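Local structure of beta-galactosidase (Trichoderma reesei, 3OG2) at residues Asn557-Leu563 / Asp580-Gly586; Phe62-Lys66 / Ala107-Leu111; Tyr675-Trp680 / Leu714-Arg718. The protein probably hydrolyses terminal non-reducing beta-D-galactose residues of beta-D-galactosides, as a glycoprotein of glycoside hydrolase family 35 with a TIM-barrel domain. Where two conformers were deposited one is given. Numbering follows the deposited sequence.

Contact 1. Residues Asn557-Leu563 / Asp580-Gly586; sequences NYWVPTL and DSVIING
An antiparallel edge pairing in a mixed beta sheet of domain 3: short strand 558-559, the outermost, pairs with strand 583-585, whose other neighbour is strand 612-615. The segments' end-to-end directions differ by 151°. From Asp580, O accepts Leu563 N (3.0 Å), and one water donates to Asp580 O (2.8 Å) and Leu563 O (2.7 Å). Ser581 faces Thr562 in a single bridge (CA-CA 4.1 Å). Val582 N donates to Pro561 O (3.1 Å), while Val582 CG2 meets Pro561 CG at 3.5 Å. Ile583 sets CG2 4.1 Å from Tyr558 CD2. Ile584 and Trp559 form the hydrogen-bonded pair: Ile584 N to Trp559 O 2.9 Å, Trp559 N to Ile584 O 2.8 Å. Asn585 pairs non-hydrogen-bonded with Tyr558 (CA-CA 4.3 Å); its t rotamer sends ND2 to Glu613, and its CB sits over the Tyr558 ring (chi1 m), 3.8 Å from the centroid (CH-pi). Gly586, at phi 125°, where a CB would clash with the preceding carbonyl, closes the ladder: its N donates to Asn557 O at 2.8 Å.

Contact 2. Residues Phe62-Lys66 / Ala107-Leu111; sequences FHKIK and AGIYL
Phe62 is the apolar centre of this buried contact, in which the end of helix 58-66 packs against the turn from helix 98-107 into strand 110-116. Its CA-CB bond points toward the other segment and chi1 is m (-79°). Phe62 CB meets Ala107 CB at 3.6 Å; farther out on the ring, Phe62 CE2 lies 3.7 Å from Ile109 CG2 and 4.0 Å from Leu111 CD2, the latter at the ring edge. Outside the two segments, Val73 of the adjacent parallel strand 72-76 touches Phe62, Ile109 and Leu111, and Phe100 meets the Phe62 ring.

One helical turn on, Lys66 continues the apolar surface with its methylenes, CD lying 3.7 Å from Ile109 CD1; Lys66 CD also passes 3.5 Å from Ala107 O, where the apolar patch gives way to the polar edge. Phe62 and Lys66, four residues apart in a helix whose Lys66 N to Phe62 O hydrogen bond is 2.8 Å, both point toward the other segment, and the closest CA pair is Lys66 with Ile109, at 6.9 Å.

At Gly108 the second helix ends in a Schellman motif with phi/psi 76/44°, a positive phi that favours glycine. The chain is extended again at Ile109 (-119/137°) and enters the barrel strand, the end of a beta-alpha-beta crossover of the TIM barrel. Lys66, with chi1 t and chi2 p, brings NZ to Gly108 O at 2.9 Å. The lysine therefore does two jobs: its methylenes extend the apolar surface, and its ammonium supplies a donor to a carbonyl in the turn that ends helix 98-107.

Contact 3. Residues Tyr675-Trp680 / Leu714-Arg718; sequences YDDSRW and LFRGR
Segment 675-680 has no regular secondary structure, but Asp677 to Trp680 make a type I beta turn, with Trp680 N to Asp677 O at 3.0 Å. Just before it, Asp676 OD1 accepts from Ser678 N (2.9 Å), an Asx turn. Segment 714-718 is regular beta strand, and the nearest CA pair, Asp677 with Arg716, is 8.6 Å apart, so side chains and one water bridge the gap. The water donates to Tyr675 O (2.8 Å) and accepts from Arg716 NH2 (2.9 Å). Strand 713-720 lies between strands 775-782 and 820-824 in the antiparallel sheet of an all-beta domain; Leu714, Arg716 and Arg718 direct CA-CB toward the turn. Asp677 (chi1 p) is the hub of a buried salt-bridge network: Arg718 grips it two-pronged, NH1 to OD2 and NH2 to OD1 of Asp677 both 2.8 Å, while Arg716 NE reaches Asp677 OD2 at 2.7 Å (angle 179°). Lys822 of the neighbouring strand 820-824 adds a salt bridge to Asp677 OD1. Chi1 m and chi2 t carry Arg716 CD over the Trp680 six-membered ring, 3.7 Å from the centroid, a CH-pi contact; a p chi3 turns NE to Asp677. At that ring's edge, Trp680 CH2 approaches Leu714 CB at 3.8 Å.

How the contacts relate
Contacts 2 and 3 are buried, whereas contact 1 is only partly so. The centre of contact 2 lies about 15 Å from the chain's centre, against about 26 and 40 Å for contacts 1 and 3. No helix or strand is shared. Contact 1 relies mainly on main-chain hydrogen bonds along a short strand pair and its extended flanks; contact 2 is helix packing with one lysine-to-carbonyl bond; contact 3 joins a turn to a sheet through charged side chains, with the face of Trp680 against one arginine's CD. The first two touch across family regions (glycoside hydrolase family 35 and domain 3), Thr562 OG1 lying 4.0 Å from Lys66 CE. Contact 3 is remote, its centre about 64 Å from contact 1's.

Contact 1. Residues Asn557-Leu563 / Asp580-Gly586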
loop_
_atom_site.group_PDB
_atom_site.type_symbol
_atom_site.label_atom_id
_atom_site.label_comp_id
_atom_site.label_asym_id
_atom_site.label_seq_id
_atom_site.Cartn_x
_atom_site.Cartn_y
_atom_site.Cartn_z
ATOM N N ASN A 557 -12.943 7.645 -17.949
ATOM C CA ASN A 557 -13.441 8.855 -17.290
ATOM C C ASN A 557 -14.867 8.756 -16.790
ATOM O O ASN A 557 -15.433 9.765 -16.377
ATOM C CB ASN A 557 -13.355 10.048 -18.301
ATOM C CG ASN A 557 -11.899 10.270 -18.700
ATOM O OD1 ASN A 557 -10.964 10.483 -17.932
ATOM N ND2 ASN A 557 -11.737 10.234 -20.020
ATOM N N TYR A 558 -15.451 7.573 -16.791
ATOM C CA TYR A 558 -16.790 7.378 -16.229
ATOM C C TYR A 558 -16.705 6.884 -14.775
ATOM O O TYR A 558 -15.708 6.246 -14.374
ATOM C CB TYR A 558 -17.568 6.293 -17.040
ATOM C CG TYR A 558 -18.154 6.779 -18.345
ATOM C CD1 TYR A 558 -17.319 7.213 -19.406
ATOM C CD2 TYR A 558 -19.520 6.791 -18.595
ATOM C CE1 TYR A 558 -17.882 7.640 -20.612
ATOM C CE2 TYR A 558 -20.094 7.224 -19.801
ATOM C CZ TYR A 558 -19.239 7.641 -20.793
ATOM O OH TYR A 558 -19.789 8.092 -22.002
ATOM N N TRP A 559 -17.772 7.169 -14.025
ATOM C CA TRP A 559 -17.801 6.915 -12.600
ATOM C C TRP A 559 -19.184 6.435 -12.247
ATOM O O TRP A 559 -20.167 6.828 -12.897
ATOM C CB TRP A 559 -17.504 8.224 -11.819
ATOM C CG TRP A 559 -16.191 8.831 -12.188
ATOM C CD1 TRP A 559 -16.004 9.782 -13.156
ATOM C CD2 TRP A 559 -14.904 8.556 -11.649
ATOM N NE1 TRP A 559 -14.660 10.127 -13.242
ATOM C CE2 TRP A 559 -13.967 9.368 -12.327
ATOM C CE3 TRP A 559 -14.444 7.666 -10.646
ATOM C CZ2 TRP A 559 -12.594 9.362 -12.055
ATOM C CZ3 TRP A 559 -13.078 7.677 -10.394
ATOM C CH2 TRP A 559 -12.170 8.489 -11.063
ATOM N N VAL A 560 -19.278 5.621 -11.190
ATOM C CA VAL A 560 -20.579 5.113 -10.779
ATOM C C VAL A 560 -20.739 5.243 -9.275
ATOM O O VAL A 560 -20.770 4.250 -8.517
ATOM C CB VAL A 560 -20.778 3.649 -11.215
ATOM C CG1 VAL A 560 -22.246 3.259 -11.082
ATOM C CG2 VAL A 560 -20.309 3.391 -12.650
ATOM N N PRO A 561 -20.876 6.470 -8.773
ATOM C CA PRO A 561 -21.126 6.650 -7.327
ATOM C C PRO A 561 -22.502 6.094 -6.971
ATOM O O PRO A 561 -23.455 6.155 -7.743
ATOM C CB PRO A 561 -21.085 8.210 -7.181
ATOM C CG PRO A 561 -21.608 8.654 -8.532
ATOM C CD PRO A 561 -20.894 7.736 -9.512
ATOM N N THR A 562 -22.560 5.530 -5.759
ATOM C CA THR A 562 -23.801 4.893 -5.300
ATOM C C THR A 562 -24.669 5.912 -4.563
ATOM O O THR A 562 -24.170 6.831 -3.884
ATOM C CB THR A 562 -23.483 3.703 -4.389
ATOM O OG1 THR A 562 -22.710 4.167 -3.255
ATOM C CG2 THR A 562 -22.674 2.650 -5.131
ATOM N N LEU A 563 -25.967 5.782 -4.678
ATOM C CA LEU A 563 -26.884 6.640 -3.931
ATOM C C LEU A 563 -27.040 6.169 -2.494
ATOM O O LEU A 563 -27.282 4.979 -2.218
ATOM C CB LEU A 563 -28.271 6.576 -4.610
ATOM C CG LEU A 563 -28.364 7.383 -5.897
ATOM C CD1 LEU A 563 -29.663 7.095 -6.631
ATOM C CD2 LEU A 563 -28.331 8.896 -5.588
ATOM N N ASP A 580 -28.276 1.078 -6.330
ATOM C CA ASP A 580 -28.782 2.318 -6.919
ATOM C C ASP A 580 -27.604 3.263 -7.089
ATOM O O ASP A 580 -26.719 3.354 -6.213
ATOM C CB ASP A 580 -29.809 2.942 -5.975
ATOM C CG ASP A 580 -31.090 2.148 -5.882
ATOM O OD1 ASP A 580 -31.281 1.182 -6.630
ATOM O OD2 ASP A 580 -31.911 2.533 -5.008
ATOM N N SER A 581 -27.558 3.953 -8.204
ATOM C CA SER A 581 -26.374 4.740 -8.539
ATOM C C SER A 581 -26.736 5.940 -9.442
ATOM O O SER A 581 -27.895 6.041 -9.853
ATOM C CB SER A 581 -25.362 3.853 -9.272
ATOM O OG SER A 581 -25.845 3.550 -10.585
ATOM N N VAL A 582 -25.757 6.775 -9.729
ATOM C CA VAL A 582 -25.860 7.705 -10.852
ATOM C C VAL A 582 -24.566 7.508 -11.626
ATOM O O VAL A 582 -23.508 7.191 -11.044
ATOM C CB VAL A 582 -26.021 9.172 -10.438
ATOM C CG1 VAL A 582 -27.237 9.372 -9.531
ATOM C CG2 VAL A 582 -24.764 9.675 -9.751
ATOM N N ILE A 583 -24.634 7.626 -12.927
ATOM C CA ILE A 583 -23.479 7.426 -13.779
ATOM C C ILE A 583 -22.963 8.799 -14.202
ATOM O O ILE A 583 -23.770 9.622 -14.633
ATOM C CB ILE A 583 -23.812 6.575 -15.014
ATOM C CG1 ILE A 583 -24.296 5.166 -14.609
ATOM C CG2 ILE A 583 -22.629 6.497 -15.959
ATOM C CD1 ILE A 583 -24.933 4.366 -15.714
ATOM N N ILE A 584 -21.662 9.038 -14.008
ATOM C CA ILE A 584 -21.133 10.372 -14.346
ATOM C C ILE A 584 -19.973 10.194 -15.306
ATOM O O ILE A 584 -19.036 9.428 -15.036
ATOM C CB ILE A 584 -20.720 11.151 -13.077
ATOM C CG1 ILE A 584 -21.939 11.382 -12.182
ATOM C CG2 ILE A 584 -19.979 12.457 -13.445
ATOM C CD1 ILE A 584 -21.735 12.140 -10.894
ATOM N N ASN A 585 -20.036 10.934 -16.421
ATOM C CA ASN A 585 -18.943 10.936 -17.398
ATOM C C ASN A 585 -18.144 12.233 -17.216
ATOM O O ASN A 585 -18.718 13.328 -17.502
ATOM C CB ASN A 585 -19.540 10.815 -18.795
ATOM C CG ASN A 585 -18.557 11.102 -19.903
ATOM O OD1 ASN A 585 -17.345 10.982 -19.716
ATOM N ND2 ASN A 585 -19.110 11.504 -21.063
ATOM N N GLY A 586 -16.911 12.124 -16.770
ATOM C CA GLY A 586 -16.049 13.274 -16.603
ATOM C C GLY A 586 -15.534 13.328 -15.183
ATOM O O GLY A 586 -16.158 12.843 -14.211
HETATM O O HOH W 1 -27.119 2.601 -3.542
#

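Contact 2. Residues Phe62-Lys66 / Ala107-Leu111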
loop_
_atom_site.group_PDB
_atom_site.type_symbol
_atom_site.label_atom_id
_atom_site.label_comp_id
_atom_site.label_asym_id
_atom_site.label_seq_id
_atom_site.Cartn_x
_atom_site.Cartn_y
_atom_site.Cartn_z
ATOM N N PHE A 62 -10.242 6.044 1.039
ATOM C CA PHE A 62 -11.431 5.198 0.870
ATOM C C PHE A 62 -12.313 5.695 -0.256
ATOM O O PHE A 62 -12.886 4.872 -0.980
ATOM C CB PHE A 62 -12.249 5.127 2.160
ATOM C CG PHE A 62 -11.749 4.203 3.245
ATOM C CD1 PHE A 62 -11.330 4.712 4.462
ATOM C CD2 PHE A 62 -11.696 2.842 3.092
ATOM C CE1 PHE A 62 -10.885 3.859 5.474
ATOM C CE2 PHE A 62 -11.261 1.980 4.085
ATOM C CZ PHE A 62 -10.862 2.480 5.303
ATOM N N HIS A 63 -12.460 7.000 -0.450
ATOM C CA HIS A 63 -13.237 7.480 -1.571
ATOM C C HIS A 63 -12.646 7.010 -2.907
ATOM O O HIS A 63 -13.333 6.684 -3.850
ATOM C CB HIS A 63 -13.178 9.022 -1.620
ATOM C CG HIS A 63 -14.077 9.756 -0.723
ATOM N ND1 HIS A 63 -13.882 11.070 -0.362
ATOM C CD2 HIS A 63 -15.251 9.334 -0.196
ATOM C CE1 HIS A 63 -14.893 11.447 0.400
ATOM N NE2 HIS A 63 -15.742 10.401 0.526
ATOM N N LYS A 64 -11.297 7.030 -2.968
ATOM C CA LYS A 64 -10.596 6.656 -4.208
ATOM C C LYS A 64 -10.741 5.148 -4.431
ATOM O O LYS A 64 -10.848 4.712 -5.593
ATOM C CB LYS A 64 -9.142 7.099 -4.094
ATOM C CG LYS A 64 -9.029 8.610 -4.241
ATOM C CD LYS A 64 -7.703 9.202 -3.788
ATOM C CE LYS A 64 -7.758 10.709 -4.111
ATOM N NZ LYS A 64 -6.618 11.436 -3.566
ATOM N N ILE A 65 -10.767 4.343 -3.382
ATOM C CA ILE A 65 -10.962 2.887 -3.571
ATOM C C ILE A 65 -12.414 2.571 -3.869
ATOM O O ILE A 65 -12.705 1.770 -4.762
ATOM C CB ILE A 65 -10.452 2.183 -2.312
ATOM C CG1 ILE A 65 -8.919 2.356 -2.283
ATOM C CG2 ILE A 65 -10.892 0.719 -2.295
ATOM C CD1 ILE A 65 -8.251 1.766 -1.068
ATOM N N LYS A 66 -13.352 3.202 -3.180
ATOM C CA LYS A 66 -14.780 2.981 -3.473
ATOM C C LYS A 66 -15.083 3.326 -4.931
ATOM O O LYS A 66 -15.876 2.662 -5.587
ATOM C CB LYS A 66 -15.610 3.836 -2.515
ATOM C CG LYS A 66 -17.095 3.698 -2.680
ATOM C CD LYS A 66 -17.653 2.432 -2.051
ATOM C CE LYS A 66 -19.199 2.510 -2.116
ATOM N NZ LYS A 66 -19.736 1.267 -1.501
ATOM N N ALA A 107 -17.465 5.888 4.010
ATOM C CA ALA A 107 -17.264 5.652 2.579
ATOM C C ALA A 107 -18.128 4.529 2.083
ATOM O O ALA A 107 -18.242 4.342 0.877
ATOM C CB ALA A 107 -15.814 5.311 2.289
ATOM N N GLY A 108 -18.698 3.714 2.965
ATOM C CA GLY A 108 -19.427 2.541 2.559
ATOM C C GLY A 108 -18.502 1.403 2.130
ATOM O O GLY A 108 -18.813 0.726 1.144
ATOM N N ILE A 109 -17.456 1.167 2.870
ATOM C CA ILE A 109 -16.455 0.120 2.630
ATOM C C ILE A 109 -16.439 -0.829 3.801
ATOM O O ILE A 109 -16.501 -0.390 4.965
ATOM C CB ILE A 109 -15.068 0.809 2.429
ATOM C CG1 ILE A 109 -15.059 1.550 1.093
ATOM C CG2 ILE A 109 -13.873 -0.143 2.624
ATOM C CD1 ILE A 109 -15.049 0.624 -0.103
ATOM N N TYR A 110 -16.373 -2.132 3.506
ATOM C CA TYR A 110 -16.189 -3.147 4.547
ATOM C C TYR A 110 -14.687 -3.427 4.702
ATOM O O TYR A 110 -13.882 -3.032 3.846
ATOM C CB TYR A 110 -16.955 -4.413 4.199
ATOM C CG TYR A 110 -18.450 -4.229 4.257
ATOM C CD1 TYR A 110 -19.043 -3.928 5.480
ATOM C CD2 TYR A 110 -19.253 -4.383 3.142
ATOM C CE1 TYR A 110 -20.449 -3.764 5.604
ATOM C CE2 TYR A 110 -20.628 -4.230 3.254
ATOM C CZ TYR A 110 -21.195 -3.938 4.463
ATOM O OH TYR A 110 -22.591 -3.754 4.540
ATOM N N LEU A 111 -14.319 -4.105 5.806
ATOM C CA LEU A 111 -12.905 -4.323 6.083
ATOM C C LEU A 111 -12.583 -5.779 6.393
ATOM O O LEU A 111 -13.344 -6.486 7.099
ATOM C CB LEU A 111 -12.483 -3.500 7.319
ATOM C CG LEU A 111 -12.550 -1.967 7.144
ATOM C CD1 LEU A 111 -12.238 -1.292 8.489
ATOM C CD2 LEU A 111 -11.663 -1.466 6.044
#

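Contact 3. Residues Tyr675-Trp680 / Leu714-Arg718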
loop_
_atom_site.group_PDB
_atom_site.type_symbol
_atom_site.label_atom_id
_atom_site.label_comp_id
_atom_site.label_asym_id
_atom_site.label_seq_id
_atom_site.Cartn_x
_atom_site.Cartn_y
_atom_site.Cartn_z
ATOM N N TYR A 675 33.330 15.590 26.408
ATOM C CA TYR A 675 32.022 14.954 26.466
ATOM C C TYR A 675 31.884 14.088 27.717
ATOM O O TYR A 675 32.775 13.292 27.996
ATOM C CB TYR A 675 31.807 14.069 25.225
ATOM C CG TYR A 675 30.402 13.573 25.147
ATOM C CD1 TYR A 675 29.364 14.437 24.806
ATOM C CD2 TYR A 675 30.102 12.244 25.402
ATOM C CE1 TYR A 675 28.047 14.033 24.722
ATOM C CE2 TYR A 675 28.791 11.824 25.326
ATOM C CZ TYR A 675 27.785 12.694 24.985
ATOM O OH TYR A 675 26.500 12.215 24.920
ATOM N N ASP A 676 30.770 14.210 28.412
ATOM C CA ASP A 676 30.455 13.366 29.561
ATOM C C ASP A 676 29.441 12.304 29.139
ATOM O O ASP A 676 28.368 12.683 28.640
ATOM C CB ASP A 676 29.867 14.230 30.670
ATOM C CG ASP A 676 29.457 13.467 31.901
ATOM O OD1 ASP A 676 28.478 12.710 31.922
ATOM O OD2 ASP A 676 30.056 13.651 32.973
ATOM N N ASP A 677 29.747 11.013 29.345
ATOM C CA ASP A 677 28.781 9.969 29.002
ATOM C C ASP A 677 28.315 9.243 30.269
ATOM O O ASP A 677 27.866 8.089 30.179
ATOM C CB ASP A 677 29.382 9.016 27.979
ATOM C CG ASP A 677 30.551 8.189 28.458
ATOM O OD1 ASP A 677 30.814 8.197 29.677
ATOM O OD2 ASP A 677 31.199 7.467 27.658
ATOM N N SER A 678 28.404 9.863 31.443
ATOM C CA SER A 678 28.010 9.254 32.699
ATOM C C SER A 678 26.541 8.858 32.667
ATOM O O SER A 678 26.175 7.937 33.438
ATOM C CB SER A 678 28.282 10.192 33.891
ATOM O OG SER A 678 27.480 11.370 33.773
ATOM N N ARG A 679 25.706 9.455 31.860
ATOM C CA ARG A 679 24.278 9.072 31.834
ATOM C C ARG A 679 23.976 7.923 30.911
ATOM O O ARG A 679 22.864 7.392 30.888
ATOM C CB ARG A 679 23.435 10.281 31.384
ATOM C CG ARG A 679 23.519 11.430 32.399
ATOM C CD ARG A 679 22.985 12.689 31.765
ATOM N NE ARG A 679 23.003 13.864 32.643
ATOM C CZ ARG A 679 24.017 14.712 32.749
ATOM N NH1 ARG A 679 25.145 14.507 32.075
ATOM N NH2 ARG A 679 23.879 15.761 33.538
ATOM N N TRP A 680 24.967 7.526 30.102
ATOM C CA TRP A 680 24.698 6.496 29.100
ATOM C C TRP A 680 24.512 5.122 29.764
ATOM O O TRP A 680 25.220 4.765 30.710
ATOM C CB TRP A 680 25.874 6.355 28.123
ATOM C CG TRP A 680 25.977 7.467 27.108
ATOM C CD1 TRP A 680 25.832 8.825 27.303
ATOM C CD2 TRP A 680 26.246 7.271 25.719
ATOM N NE1 TRP A 680 26.006 9.467 26.082
ATOM C CE2 TRP A 680 26.258 8.539 25.103
ATOM C CE3 TRP A 680 26.482 6.128 24.942
ATOM C CZ2 TRP A 680 26.490 8.707 23.732
ATOM C CZ3 TRP A 680 26.709 6.292 23.592
ATOM C CH2 TRP A 680 26.717 7.567 22.999
ATOM N N LEU A 714 24.681 4.100 18.947
ATOM C CA LEU A 714 26.037 4.524 19.228
ATOM C C LEU A 714 26.623 3.667 20.343
ATOM O O LEU A 714 25.918 3.320 21.281
ATOM C CB LEU A 714 26.177 5.990 19.603
ATOM C CG LEU A 714 25.939 6.998 18.477
ATOM C CD1 LEU A 714 24.471 7.295 18.312
ATOM C CD2 LEU A 714 26.728 8.292 18.759
ATOM N N PHE A 715 27.904 3.388 20.217
ATOM C CA PHE A 715 28.638 2.633 21.220
ATOM C C PHE A 715 29.880 3.408 21.609
ATOM O O PHE A 715 30.509 4.027 20.742
ATOM C CB PHE A 715 29.106 1.275 20.688
ATOM C CG PHE A 715 27.932 0.416 20.250
ATOM C CD1 PHE A 715 27.342 0.572 18.981
ATOM C CD2 PHE A 715 27.411 -0.512 21.119
ATOM C CE1 PHE A 715 26.211 -0.175 18.670
ATOM C CE2 PHE A 715 26.310 -1.319 20.835
ATOM C CZ PHE A 715 25.734 -1.113 19.600
ATOM N N ARG A 716 30.240 3.361 22.880
ATOM C CA ARG A 716 31.483 4.028 23.337
ATOM C C ARG A 716 32.302 2.982 24.089
ATOM O O ARG A 716 31.806 2.416 25.082
ATOM C CB ARG A 716 31.168 5.229 24.246
ATOM C CG ARG A 716 30.607 6.348 23.369
ATOM C CD ARG A 716 30.194 7.519 24.162
ATOM N NE ARG A 716 31.177 8.166 25.010
ATOM C CZ ARG A 716 32.065 9.055 24.588
ATOM N NH1 ARG A 716 32.161 9.307 23.269
ATOM N NH2 ARG A 716 32.886 9.710 25.405
ATOM N N GLY A 717 33.472 2.697 23.553
ATOM C CA GLY A 717 34.320 1.685 24.131
ATOM C C GLY A 717 35.596 2.274 24.723
ATOM O O GLY A 717 36.395 2.900 23.991
ATOM N N ARG A 718 35.800 2.083 26.026
ATOM C CA ARG A 718 36.990 2.580 26.705
ATOM C C ARG A 718 38.078 1.504 26.754
ATOM O O ARG A 718 37.775 0.345 27.120
ATOM C CB ARG A 718 36.653 2.937 28.147
ATOM C CG ARG A 718 35.988 4.284 28.310
ATOM C CD ARG A 718 35.399 4.409 29.701
ATOM N NE ARG A 718 34.939 5.744 30.062
ATOM C CZ ARG A 718 33.849 6.333 29.621
ATOM N NH1 ARG A 718 33.038 5.703 28.744
ATOM N NH2 ARG A 718 33.538 7.568 30.041
HETATM O O HOH W 2 32.838 10.458 28.197
#